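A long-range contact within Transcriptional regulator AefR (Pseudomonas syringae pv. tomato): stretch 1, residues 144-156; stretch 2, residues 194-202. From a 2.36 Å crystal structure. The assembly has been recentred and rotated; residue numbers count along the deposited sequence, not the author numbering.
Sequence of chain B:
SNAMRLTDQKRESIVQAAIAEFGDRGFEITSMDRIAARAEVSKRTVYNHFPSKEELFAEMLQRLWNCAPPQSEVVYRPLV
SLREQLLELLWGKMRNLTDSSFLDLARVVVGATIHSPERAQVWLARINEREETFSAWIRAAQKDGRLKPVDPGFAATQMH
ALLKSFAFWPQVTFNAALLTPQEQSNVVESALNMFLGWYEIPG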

# COMPACT_ATOMS: atom_id res chain seq x y z
N ASP B 144 -1.19 21.47 -23.40
CA ASP B 144 -0.53 21.51 -24.69
C ASP B 144 -1.19 20.55 -25.69
O ASP B 144 -0.76 20.44 -26.85
CB ASP B 144 0.96 21.22 -24.53
CG ASP B 144 1.79 21.78 -25.67
OD1 ASP B 144 1.52 22.90 -26.14
OD2 ASP B 144 2.74 21.09 -26.09
N GLY B 145 -2.24 19.87 -25.22
CA GLY B 145 -3.04 18.98 -26.05
C GLY B 145 -2.34 17.71 -26.46
O GLY B 145 -2.58 17.20 -27.56
N ARG B 146 -1.46 17.19 -25.59
CA ARG B 146 -0.70 15.97 -25.86
C ARG B 146 -1.16 14.80 -25.02
O ARG B 146 -0.83 13.64 -25.30
CB ARG B 146 0.80 16.19 -25.67
CG ARG B 146 1.44 16.85 -26.91
CD ARG B 146 2.82 16.26 -27.18
NE ARG B 146 3.85 17.03 -26.50
CZ ARG B 146 5.15 16.70 -26.45
NH1 ARG B 146 6.00 17.50 -25.80
NH2 ARG B 146 5.59 15.59 -27.04
N LEU B 147 -1.92 15.11 -23.98
CA LEU B 147 -2.50 14.10 -23.12
C LEU B 147 -4.00 14.28 -23.11
O LEU B 147 -4.52 15.36 -23.37
CB LEU B 147 -1.95 14.18 -21.71
CG LEU B 147 -0.65 13.49 -21.31
CD1 LEU B 147 -0.59 13.49 -19.80
CD2 LEU B 147 -0.50 12.05 -21.87
N LYS B 148 -4.70 13.19 -22.81
CA LYS B 148 -6.14 13.15 -22.93
C LYS B 148 -6.75 13.74 -21.65
O LYS B 148 -6.16 13.62 -20.58
CB LYS B 148 -6.53 11.70 -23.28
CG LYS B 148 -7.70 11.04 -22.58
CD LYS B 148 -7.80 9.56 -23.02
CE LYS B 148 -7.43 9.34 -24.52
NZ LYS B 148 -7.20 7.88 -24.86
N PRO B 149 -7.88 14.44 -21.77
CA PRO B 149 -8.54 15.00 -20.58
C PRO B 149 -8.87 13.97 -19.50
O PRO B 149 -9.59 13.00 -19.75
CB PRO B 149 -9.82 15.60 -21.15
CG PRO B 149 -10.00 14.94 -22.48
CD PRO B 149 -8.62 14.78 -22.99
N VAL B 150 -8.32 14.16 -18.31
CA VAL B 150 -8.68 13.40 -17.13
C VAL B 150 -8.24 14.27 -15.96
O VAL B 150 -7.44 15.17 -16.17
CB VAL B 150 -8.01 11.96 -17.13
CG1 VAL B 150 -6.48 12.02 -17.25
CG2 VAL B 150 -8.44 11.16 -15.92
N ASP B 151 -8.75 14.01 -14.75
CA ASP B 151 -8.28 14.69 -13.54
C ASP B 151 -6.81 14.36 -13.33
O ASP B 151 -6.47 13.20 -13.13
CB ASP B 151 -9.07 14.21 -12.32
CG ASP B 151 -8.75 15.01 -11.05
OD1 ASP B 151 -9.22 16.18 -10.94
OD2 ASP B 151 -8.05 14.47 -10.16
N PRO B 152 -5.93 15.37 -13.42
CA PRO B 152 -4.48 15.18 -13.23
C PRO B 152 -4.10 14.27 -12.05
O PRO B 152 -3.23 13.42 -12.18
CB PRO B 152 -3.97 16.61 -13.03
CG PRO B 152 -4.91 17.43 -13.92
CD PRO B 152 -6.26 16.78 -13.76
N GLY B 153 -4.79 14.44 -10.92
CA GLY B 153 -4.62 13.61 -9.73
C GLY B 153 -5.03 12.16 -9.93
O GLY B 153 -4.36 11.24 -9.43
N PHE B 154 -6.13 11.93 -10.64
CA PHE B 154 -6.53 10.56 -10.98
C PHE B 154 -5.42 9.86 -11.81
O PHE B 154 -5.04 8.71 -11.54
CB PHE B 154 -7.86 10.60 -11.72
CG PHE B 154 -8.52 9.27 -11.88
CD1 PHE B 154 -9.39 8.80 -10.90
CD2 PHE B 154 -8.28 8.48 -13.01
CE1 PHE B 154 -10.01 7.56 -11.04
CE2 PHE B 154 -8.91 7.23 -13.16
CZ PHE B 154 -9.77 6.78 -12.17
N ALA B 155 -4.86 10.57 -12.77
CA ALA B 155 -3.88 10.00 -13.66
C ALA B 155 -2.54 9.74 -12.96
O ALA B 155 -1.92 8.69 -13.16
CB ALA B 155 -3.70 10.90 -14.87
N ALA B 156 -2.12 10.67 -12.11
CA ALA B 156 -0.87 10.56 -11.36
C ALA B 156 -0.87 9.35 -10.41
O ALA B 156 0.15 8.66 -10.24
CB ALA B 156 -0.58 11.86 -10.59
N MSE B 194 2.29 1.54 -20.67
CA MSE B 194 0.90 1.41 -20.32
C MSE B 194 0.27 2.79 -20.21
O MSE B 194 -0.79 3.03 -20.77
CB MSE B 194 0.75 0.65 -19.01
CG MSE B 194 -0.69 0.51 -18.57
SE MSE B 194 -0.92 -0.96 -17.38
CE MSE B 194 0.73 -1.90 -17.82
N PHE B 195 0.96 3.69 -19.51
CA PHE B 195 0.42 5.01 -19.24
C PHE B 195 0.21 5.76 -20.54
O PHE B 195 -0.91 6.16 -20.88
CB PHE B 195 1.28 5.83 -18.24
CG PHE B 195 0.64 7.15 -17.84
CD1 PHE B 195 -0.31 7.20 -16.81
CD2 PHE B 195 0.93 8.32 -18.55
CE1 PHE B 195 -0.93 8.40 -16.47
CE2 PHE B 195 0.30 9.53 -18.22
CZ PHE B 195 -0.62 9.57 -17.18
N LEU B 196 1.29 5.90 -21.31
CA LEU B 196 1.22 6.72 -22.51
C LEU B 196 0.34 6.08 -23.56
O LEU B 196 -0.37 6.80 -24.29
CB LEU B 196 2.60 7.05 -23.07
CG LEU B 196 3.20 8.29 -22.40
CD1 LEU B 196 4.51 8.63 -23.05
CD2 LEU B 196 2.24 9.46 -22.50
N GLY B 197 0.39 4.74 -23.61
CA GLY B 197 -0.50 3.92 -24.43
C GLY B 197 -1.94 4.41 -24.37
O GLY B 197 -2.59 4.58 -25.41
N TRP B 198 -2.44 4.66 -23.15
CA TRP B 198 -3.84 5.06 -22.94
C TRP B 198 -4.06 6.56 -23.00
O TRP B 198 -5.03 7.01 -23.60
CB TRP B 198 -4.39 4.49 -21.61
CG TRP B 198 -5.79 4.96 -21.33
CD1 TRP B 198 -6.17 5.80 -20.33
CD2 TRP B 198 -6.98 4.66 -22.07
NE1 TRP B 198 -7.52 6.05 -20.39
CE2 TRP B 198 -8.05 5.35 -21.45
CE3 TRP B 198 -7.26 3.88 -23.21
CZ2 TRP B 198 -9.38 5.29 -21.93
CZ3 TRP B 198 -8.58 3.81 -23.68
CH2 TRP B 198 -9.62 4.51 -23.03
N TYR B 199 -3.18 7.34 -22.40
CA TYR B 199 -3.41 8.78 -22.27
C TYR B 199 -2.90 9.69 -23.38
O TYR B 199 -3.44 10.80 -23.59
CB TYR B 199 -2.92 9.27 -20.94
CG TYR B 199 -3.83 8.88 -19.81
CD1 TYR B 199 -5.13 9.37 -19.73
CD2 TYR B 199 -3.39 8.01 -18.82
CE1 TYR B 199 -5.95 9.00 -18.68
CE2 TYR B 199 -4.20 7.65 -17.77
CZ TYR B 199 -5.47 8.13 -17.70
OH TYR B 199 -6.24 7.73 -16.64
N GLU B 200 -1.87 9.26 -24.09
CA GLU B 200 -1.32 10.10 -25.13
C GLU B 200 -2.28 10.35 -26.31
O GLU B 200 -2.87 9.40 -26.86
CB GLU B 200 0.01 9.55 -25.63
CG GLU B 200 0.72 10.49 -26.56
CD GLU B 200 2.16 10.09 -26.83
OE1 GLU B 200 2.55 8.96 -26.44
OE2 GLU B 200 2.90 10.91 -27.43
N ILE B 201 -2.47 11.63 -26.66
CA ILE B 201 -2.98 12.01 -27.98
C ILE B 201 -1.76 12.10 -28.91
O ILE B 201 -0.90 12.99 -28.74
CB ILE B 201 -3.71 13.36 -27.95
CG1 ILE B 201 -4.69 13.44 -26.78
CG2 ILE B 201 -4.43 13.61 -29.29
CD1 ILE B 201 -5.12 14.85 -26.45
N PRO B 202 -1.67 11.20 -29.91
CA PRO B 202 -0.43 11.16 -30.70
C PRO B 202 -0.32 12.35 -31.67
O PRO B 202 -1.27 12.65 -32.41
CB PRO B 202 -0.51 9.82 -31.42
CG PRO B 202 -2.00 9.54 -31.54
CD PRO B 202 -2.67 10.21 -30.37

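The backbones of the two stretches meet at a single beta bridge, centred on Leu-147 and Glu-200, whose CA atoms lie 4.6 Å apart. Two hydrogen bonds flank this pair. Ile-201 N donates to Arg-146 O at 2.9 Å, and Lys-148 N donates to Tyr-199 O at 2.8 Å. The N-H...O angles are 146° and 130°, so the second bond is shorter but more bent. Each acceptor also receives a CA-H...O contact. Glu-200 CA lies 3.6 Å from Arg-146 O, and Leu-147 CA lies 3.5 Å from Tyr-199 O. The bridge thus joins the loop before one helix to the end of another, where Glu-200 is the first residue to leave helical geometry.

Lys-148 adds a side-chain link. Lys-148 NZ donates a hydrogen bond to Trp-198 O at 2.7 Å. Lys-148 NZ also sits 4.2 Å from the centroid of the six-membered ring of Trp-198, 6° off the ring normal. This is a cation-pi contact, with the charge almost directly over the ring face. One ammonium group therefore engages both the carbonyl and the indole of a single residue.

Apolar packing lies around Leu-147 and Tyr-199. The CA-to-CB bond of Leu-147 points away overall, but the end of its side chain comes nearer to the second stretch. Leu-147 CD2 lies 3.8 Å from Leu-196 CD2 and 3.8 Å from Tyr-199 CB. Leu-147 CD1 meets the edge of the Phe-195 ring, 4.4 Å from Phe-195 CE2. The CA-to-CB bond of Val-150 points toward the second stretch, and Val-150 CG1 makes a close contact, 3.4 Å from Tyr-199 CE1. Ala-155 lies near two rings: Ala-155 CB is 4.1 Å from Phe-195 CE1 and 4.3 Å from Tyr-199 CZ. The axes of the two helices come no closer than 12.8 Å. Across this gap, the rings of Phe-195 and Tyr-199 reach Ala-155.

The CA-to-CB bond of Ile-201 points toward the first stretch, and the side chain packs against its backbone. Ile-201 CD1 lies 3.2 Å from Leu-147 O and 3.6 Å from Gly-145 O. These are contacts of a methyl group with carbonyl oxygens, not hydrogen bonds.

Within stretch 1, Asp-151 caps the helix that carries Ala-155. Asp-151 OD2 accepts from Phe-154 N at 3.2 Å. Together the two stretches bury 644 Å², counting both sides, and Tyr-199 has the largest covered area of any residue in the contact.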